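3-dehydroshikimate dehydratase (Pseudomonas putida, PDB 5HMQ) catalyses the metal-dependent dehydration of 3-dehydroshikimate to protocatechuate, a step in the degradation of quinate and shikimate. Local coordinates at residues C[5-19]-C[28-41]. Residues are numbered along the deposited sequence; the frame is centred on the assembly and turned at random.
Sequences RSIATVSLSGTLPEK and FDGVEIFENDLLYY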
loop_
_atom_site.group_PDB
_atom_site.type_symbol
_atom_site.label_atom_id
_atom_site.label_comp_id
_atom_site.label_asym_id
_atom_site.label_seq_id
_atom_site.Cartn_x
_atom_site.Cartn_y
_atom_site.Cartn_z
ATOM N N ARG C 5 -10.330 19.346 16.834
ATOM C CA ARG C 5 -9.580 18.195 16.356
ATOM C C ARG C 5 -8.831 18.572 15.086
ATOM O O ARG C 5 -9.443 19.007 14.106
ATOM C CB ARG C 5 -10.515 17.011 16.109
ATOM C CG ARG C 5 -11.263 16.579 17.357
ATOM C CD ARG C 5 -12.133 15.369 17.100
ATOM N NE ARG C 5 -13.002 15.082 18.237
ATOM C CZ ARG C 5 -14.322 15.229 18.215
ATOM N NH1 ARG C 5 -14.923 15.648 17.110
ATOM N NH2 ARG C 5 -15.044 14.948 19.291
ATOM N N SER C 6 -7.515 18.402 15.097
ATOM C CA SER C 6 -6.691 18.752 13.951
ATOM C C SER C 6 -5.777 17.577 13.612
ATOM O O SER C 6 -5.684 16.590 14.351
ATOM C CB SER C 6 -5.864 20.027 14.223
ATOM O OG SER C 6 -5.147 19.927 15.436
ATOM N N ILE C 7 -5.114 17.678 12.466
ATOM C CA ILE C 7 -4.132 16.687 12.041
ATOM C C ILE C 7 -3.075 17.392 11.204
ATOM O O ILE C 7 -3.388 18.271 10.397
ATOM C CB ILE C 7 -4.803 15.528 11.267
ATOM C CG1 ILE C 7 -3.750 14.535 10.751
ATOM C CG2 ILE C 7 -5.664 16.057 10.135
ATOM C CD1 ILE C 7 -4.354 13.283 10.135
ATOM N N ALA C 8 -1.813 17.022 11.417
ATOM C CA ALA C 8 -0.728 17.608 10.636
ATOM C C ALA C 8 -0.739 17.059 9.213
ATOM O O ALA C 8 -1.005 15.875 8.987
ATOM C CB ALA C 8 0.622 17.334 11.297
ATOM N N THR C 9 -0.454 17.935 8.246
ATOM C CA THR C 9 -0.458 17.517 6.846
ATOM C C THR C 9 0.611 16.472 6.561
ATOM O O THR C 9 0.475 15.688 5.615
ATOM C CB THR C 9 -0.272 18.724 5.926
ATOM O OG1 THR C 9 0.885 19.462 6.334
ATOM C CG2 THR C 9 -1.491 19.619 5.955
ATOM N N VAL C 10 1.683 16.447 7.355
ATOM C CA VAL C 10 2.723 15.441 7.173
ATOM C C VAL C 10 2.201 14.033 7.444
ATOM O O VAL C 10 2.845 13.051 7.062
ATOM C CB VAL C 10 3.941 15.776 8.063
ATOM C CG1 VAL C 10 3.667 15.419 9.516
ATOM C CG2 VAL C 10 5.200 15.086 7.544
ATOM N N SER C 11 1.037 13.908 8.086
ATOM C CA SER C 11 0.440 12.605 8.359
ATOM C C SER C 11 -0.214 11.978 7.135
ATOM O O SER C 11 -0.612 10.810 7.198
ATOM C CB SER C 11 -0.597 12.723 9.483
ATOM O OG SER C 11 -0.039 13.335 10.633
ATOM N N LEU C 12 -0.335 12.714 6.036
ATOM C CA LEU C 12 -0.994 12.240 4.831
ATOM C C LEU C 12 -0.047 12.371 3.646
ATOM O O LEU C 12 1.009 13.003 3.729
ATOM C CB LEU C 12 -2.283 13.024 4.557
ATOM C CG LEU C 12 -3.292 13.164 5.696
ATOM C CD1 LEU C 12 -4.437 14.079 5.281
ATOM C CD2 LEU C 12 -3.814 11.806 6.127
ATOM N N SER C 13 -0.425 11.735 2.542
ATOM C CA SER C 13 0.242 11.910 1.262
ATOM C C SER C 13 -0.681 12.647 0.301
ATOM O O SER C 13 -1.891 12.747 0.521
ATOM C CB SER C 13 0.663 10.560 0.669
ATOM O OG SER C 13 -0.466 9.764 0.359
ATOM N N GLY C 14 -0.098 13.162 -0.773
ATOM C CA GLY C 14 -0.839 13.865 -1.801
ATOM C C GLY C 14 -0.447 15.327 -1.888
ATOM O O GLY C 14 0.420 15.818 -1.165
ATOM N N THR C 15 -1.107 16.021 -2.812
ATOM C CA THR C 15 -0.944 17.462 -2.918
ATOM C C THR C 15 -1.577 18.145 -1.711
ATOM O O THR C 15 -2.450 17.587 -1.039
ATOM C CB THR C 15 -1.602 17.993 -4.190
ATOM O OG1 THR C 15 -3.023 17.978 -4.026
ATOM C CG2 THR C 15 -1.265 17.090 -5.359
ATOM N N LEU C 16 -1.138 19.374 -1.442
ATOM C CA LEU C 16 -1.729 20.133 -0.340
ATOM C C LEU C 16 -3.235 20.312 -0.490
ATOM O O LEU C 16 -3.956 20.108 0.502
ATOM C CB LEU C 16 -1.013 21.479 -0.189
ATOM C CG LEU C 16 -1.439 22.305 1.026
ATOM C CD1 LEU C 16 -1.387 21.469 2.300
ATOM C CD2 LEU C 16 -0.571 23.545 1.161
ATOM N N PRO C 17 -3.781 20.671 -1.661
ATOM C CA PRO C 17 -5.251 20.728 -1.773
ATOM C C PRO C 17 -5.929 19.394 -1.512
ATOM O O PRO C 17 -7.002 19.360 -0.894
ATOM C CB PRO C 17 -5.469 21.208 -3.215
ATOM C CG PRO C 17 -4.241 21.973 -3.537
ATOM C CD PRO C 17 -3.132 21.217 -2.868
ATOM N N GLU C 18 -5.336 18.291 -1.977
ATOM C CA GLU C 18 -5.918 16.977 -1.720
ATOM C C GLU C 18 -5.943 16.671 -0.228
ATOM O O GLU C 18 -6.928 16.124 0.285
ATOM C CB GLU C 18 -5.136 15.905 -2.479
ATOM C CG GLU C 18 -5.465 15.830 -3.963
ATOM C CD GLU C 18 -4.406 15.092 -4.763
ATOM O OE1 GLU C 18 -3.423 14.613 -4.157
ATOM O OE2 GLU C 18 -4.557 14.991 -6.000
ATOM N N LYS C 19 -4.867 17.015 0.485
ATOM C CA LYS C 19 -4.832 16.790 1.927
ATOM C C LYS C 19 -5.896 17.616 2.637
ATOM O O LYS C 19 -6.649 17.097 3.469
ATOM C CB LYS C 19 -3.444 17.114 2.482
ATOM C CG LYS C 19 -2.341 16.180 2.015
ATOM C CD LYS C 19 -1.004 16.531 2.660
ATOM C CE LYS C 19 0.109 15.624 2.155
ATOM N NZ LYS C 19 1.396 15.838 2.882
ATOM N N PHE C 28 -12.491 16.811 10.498
ATOM C CA PHE C 28 -11.588 17.558 11.360
ATOM C C PHE C 28 -12.011 19.021 11.448
ATOM O O PHE C 28 -12.651 19.564 10.543
ATOM C CB PHE C 28 -10.154 17.482 10.839
ATOM C CG PHE C 28 -9.481 16.166 11.087
ATOM C CD1 PHE C 28 -8.826 15.922 12.282
ATOM C CD2 PHE C 28 -9.487 15.180 10.115
ATOM C CE1 PHE C 28 -8.199 14.712 12.509
ATOM C CE2 PHE C 28 -8.862 13.969 10.336
ATOM C CZ PHE C 28 -8.217 13.734 11.535
ATOM N N ASP C 29 -11.632 19.662 12.552
ATOM C CA ASP C 29 -11.852 21.092 12.714
ATOM C C ASP C 29 -10.658 21.916 12.261
ATOM O O ASP C 29 -10.836 23.046 11.790
ATOM C CB ASP C 29 -12.161 21.423 14.179
ATOM C CG ASP C 29 -13.303 20.598 14.737
ATOM O OD1 ASP C 29 -14.466 20.850 14.358
ATOM O OD2 ASP C 29 -13.036 19.697 15.560
ATOM N N GLY C 30 -9.444 21.376 12.383
ATOM C CA GLY C 30 -8.239 22.136 12.127
ATOM C C GLY C 30 -7.183 21.305 11.426
ATOM O O GLY C 30 -7.362 20.109 11.184
ATOM N N VAL C 31 -6.080 21.970 11.091
ATOM C CA VAL C 31 -4.970 21.333 10.394
ATOM C C VAL C 31 -3.677 22.022 10.806
ATOM O O VAL C 31 -3.624 23.249 10.928
ATOM C CB VAL C 31 -5.169 21.375 8.862
ATOM C CG1 VAL C 31 -5.476 22.791 8.396
ATOM C CG2 VAL C 31 -3.944 20.839 8.151
ATOM N N GLU C 32 -2.634 21.225 11.036
ATOM C CA GLU C 32 -1.282 21.751 11.165
ATOM C C GLU C 32 -0.659 21.800 9.778
ATOM O O GLU C 32 -0.599 20.778 9.084
ATOM C CB GLU C 32 -0.416 20.901 12.097
ATOM C CG GLU C 32 -1.133 20.183 13.225
ATOM C CD GLU C 32 -0.181 19.314 14.044
ATOM O OE1 GLU C 32 1.051 19.499 13.924
ATOM O OE2 GLU C 32 -0.658 18.443 14.801
ATOM N N ILE C 33 -0.220 22.985 9.362
ATOM C CA ILE C 33 0.449 23.143 8.076
ATOM C C ILE C 33 1.923 22.801 8.265
ATOM O O ILE C 33 2.661 23.531 8.932
ATOM C CB ILE C 33 0.268 24.554 7.509
ATOM C CG1 ILE C 33 -1.193 24.785 7.127
ATOM C CG2 ILE C 33 1.163 24.757 6.301
ATOM C CD1 ILE C 33 -1.644 23.985 5.922
ATOM N N PHE C 34 2.347 21.680 7.693
ATOM C CA PHE C 34 3.755 21.311 7.669
ATOM C C PHE C 34 4.453 22.148 6.606
ATOM O O PHE C 34 3.993 22.211 5.463
ATOM C CB PHE C 34 3.893 19.814 7.378
ATOM C CG PHE C 34 5.268 19.256 7.628
ATOM C CD1 PHE C 34 5.769 19.154 8.915
ATOM C CD2 PHE C 34 6.046 18.798 6.574
ATOM C CE1 PHE C 34 7.029 18.628 9.147
ATOM C CE2 PHE C 34 7.307 18.269 6.798
ATOM C CZ PHE C 34 7.798 18.184 8.086
ATOM N N GLU C 35 5.544 22.818 6.990
ATOM C CA GLU C 35 6.143 23.818 6.108
ATOM C C GLU C 35 6.571 23.215 4.776
ATOM O O GLU C 35 6.446 23.860 3.728
ATOM C CB GLU C 35 7.342 24.483 6.785
ATOM C CG GLU C 35 7.963 25.572 5.922
ATOM C CD GLU C 35 9.042 26.355 6.634
ATOM O OE1 GLU C 35 9.659 25.804 7.568
ATOM O OE2 GLU C 35 9.276 27.521 6.250
ATOM N N ASN C 36 7.089 21.983 4.793
ATOM C CA ASN C 36 7.533 21.355 3.552
ATOM C C ASN C 36 6.387 21.202 2.561
ATOM O O ASN C 36 6.609 21.234 1.346
ATOM C CB ASN C 36 8.177 19.999 3.841
ATOM C CG ASN C 36 9.095 19.537 2.721
ATOM O OD1 ASN C 36 9.883 20.317 2.186
ATOM N ND2 ASN C 36 8.989 18.264 2.355
ATOM N N ASP C 37 5.159 21.028 3.057
ATOM C CA ASP C 37 4.005 20.941 2.166
ATOM C C ASP C 37 3.750 22.262 1.449
ATOM O O ASP C 37 3.364 22.268 0.274
ATOM C CB ASP C 37 2.769 20.506 2.952
ATOM C CG ASP C 37 2.798 19.034 3.318
ATOM O OD1 ASP C 37 3.164 18.215 2.451
ATOM O OD2 ASP C 37 2.480 18.695 4.475
ATOM N N LEU C 38 3.954 23.389 2.138
ATOM C CA LEU C 38 3.855 24.690 1.477
ATOM C C LEU C 38 4.906 24.834 0.388
ATOM O O LEU C 38 4.645 25.429 -0.666
ATOM C CB LEU C 38 4.005 25.825 2.491
ATOM C CG LEU C 38 2.816 26.227 3.357
ATOM C CD1 LEU C 38 3.162 27.474 4.156
ATOM C CD2 LEU C 38 1.587 26.463 2.499
ATOM N N LEU C 39 6.107 24.304 0.632
ATOM C CA LEU C 39 7.212 24.478 -0.304
ATOM C C LEU C 39 6.901 23.857 -1.658
ATOM O O LEU C 39 7.326 24.378 -2.695
ATOM C CB LEU C 39 8.480 23.871 0.295
ATOM C CG LEU C 39 9.821 24.155 -0.372
ATOM C CD1 LEU C 39 10.108 25.648 -0.350
ATOM C CD2 LEU C 39 10.921 23.392 0.349
ATOM N N TYR C 40 6.160 22.751 -1.668
ATOM C CA TYR C 40 5.793 22.057 -2.893
ATOM C C TYR C 40 4.469 22.529 -3.476
ATOM O O TYR C 40 4.120 22.120 -4.588
ATOM C CB TYR C 40 5.743 20.548 -2.636
ATOM C CG TYR C 40 7.114 19.920 -2.515
ATOM C CD1 TYR C 40 7.886 20.103 -1.375
ATOM C CD2 TYR C 40 7.632 19.133 -3.538
ATOM C CE1 TYR C 40 9.137 19.532 -1.259
ATOM C CE2 TYR C 40 8.881 18.554 -3.428
ATOM C CZ TYR C 40 9.630 18.758 -2.288
ATOM O OH TYR C 40 10.875 18.184 -2.177
ATOM N N TYR C 41 3.727 23.369 -2.761
ATOM C CA TYR C 41 2.464 23.882 -3.271
ATOM C C TYR C 41 2.732 25.094 -4.154
ATOM O O TYR C 41 3.406 26.041 -3.735
ATOM C CB TYR C 41 1.536 24.246 -2.112
ATOM C CG TYR C 41 0.242 24.909 -2.530
ATOM C CD1 TYR C 41 -0.635 24.275 -3.399
ATOM C CD2 TYR C 41 -0.107 26.161 -2.043
ATOM C CE1 TYR C 41 -1.818 24.875 -3.781
ATOM C CE2 TYR C 41 -1.292 26.767 -2.413
ATOM C CZ TYR C 41 -2.141 26.122 -3.286
ATOM O OH TYR C 41 -3.321 26.723 -3.662
HETATM O O HOH W 1 -14.009 17.243 14.644
HETATM O O HOH W 2 1.309 18.465 0.045
#
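Thr9 and Asp37 meet at the polar centre of this contact. Thr9 OG1 donates to Asp37 OD2 over 2.6 Å, on the anti side of the carboxylate, and accepts a 3.0 Å bond from Phe34 N. With chi1 at 52°, OG1 sits between the backbone N and the carbonyl carbon of Thr9, turned to the start of helix 35-40. The other carboxylate oxygen, Asp37 OD1, forms a salt bridge of 3.0 Å with Lys19 NZ, which approaches from above the carboxylate plane. Lys19 reaches it with an extended chain, and its ammonium also donates to Thr9 O and Leu12 O, so three acceptors hold it, joining helix 16-25 to the chain at Thr9 and Leu12 and to helix 35-40. A water links Asp37 OD1 to Gly14 O.

Between the backbones, Ile7 O accepts from Glu32 N, and Thr9 N donates to Glu32 O at 3.0 Å. At the other end Arg5 O takes both Asp29 N and Gly30 N, while Asp29 OD2 accepts a nearly straight bond (170°) from Arg5 N through its anti lone pair.

Apolar contacts flank these bonds. Ile7 CG2 stands over one face of the Phe28 ring, 3.6 Å from the ring centroid, and Val10 CG2 lies over one face of the Phe34 ring in a second CH-pi contact. Leu16 CD2 packs on Leu38 CD2 (3.9 Å) and Tyr41 CB, beside Pro17 CG against the Tyr41 ring.

Glu32, packed along Ala8, hydrogen-bonds Ser239, Gln63 and the metal ligand Gln193, making it a second-shell neighbour of the catalytic metal site. The contact lies within the first beta-alpha-beta unit of the TIM barrel, in which helix 16-25 connects the parallel strands 6-8 and 30-34. Strand 6-8 lies between strands 30-34 and 238-240, strand 58-66 follows beyond 30-34, helix 45-55 packs on Leu16, Leu38 and Tyr41, and helix 252-276 on Arg5, Leu12 and Phe28.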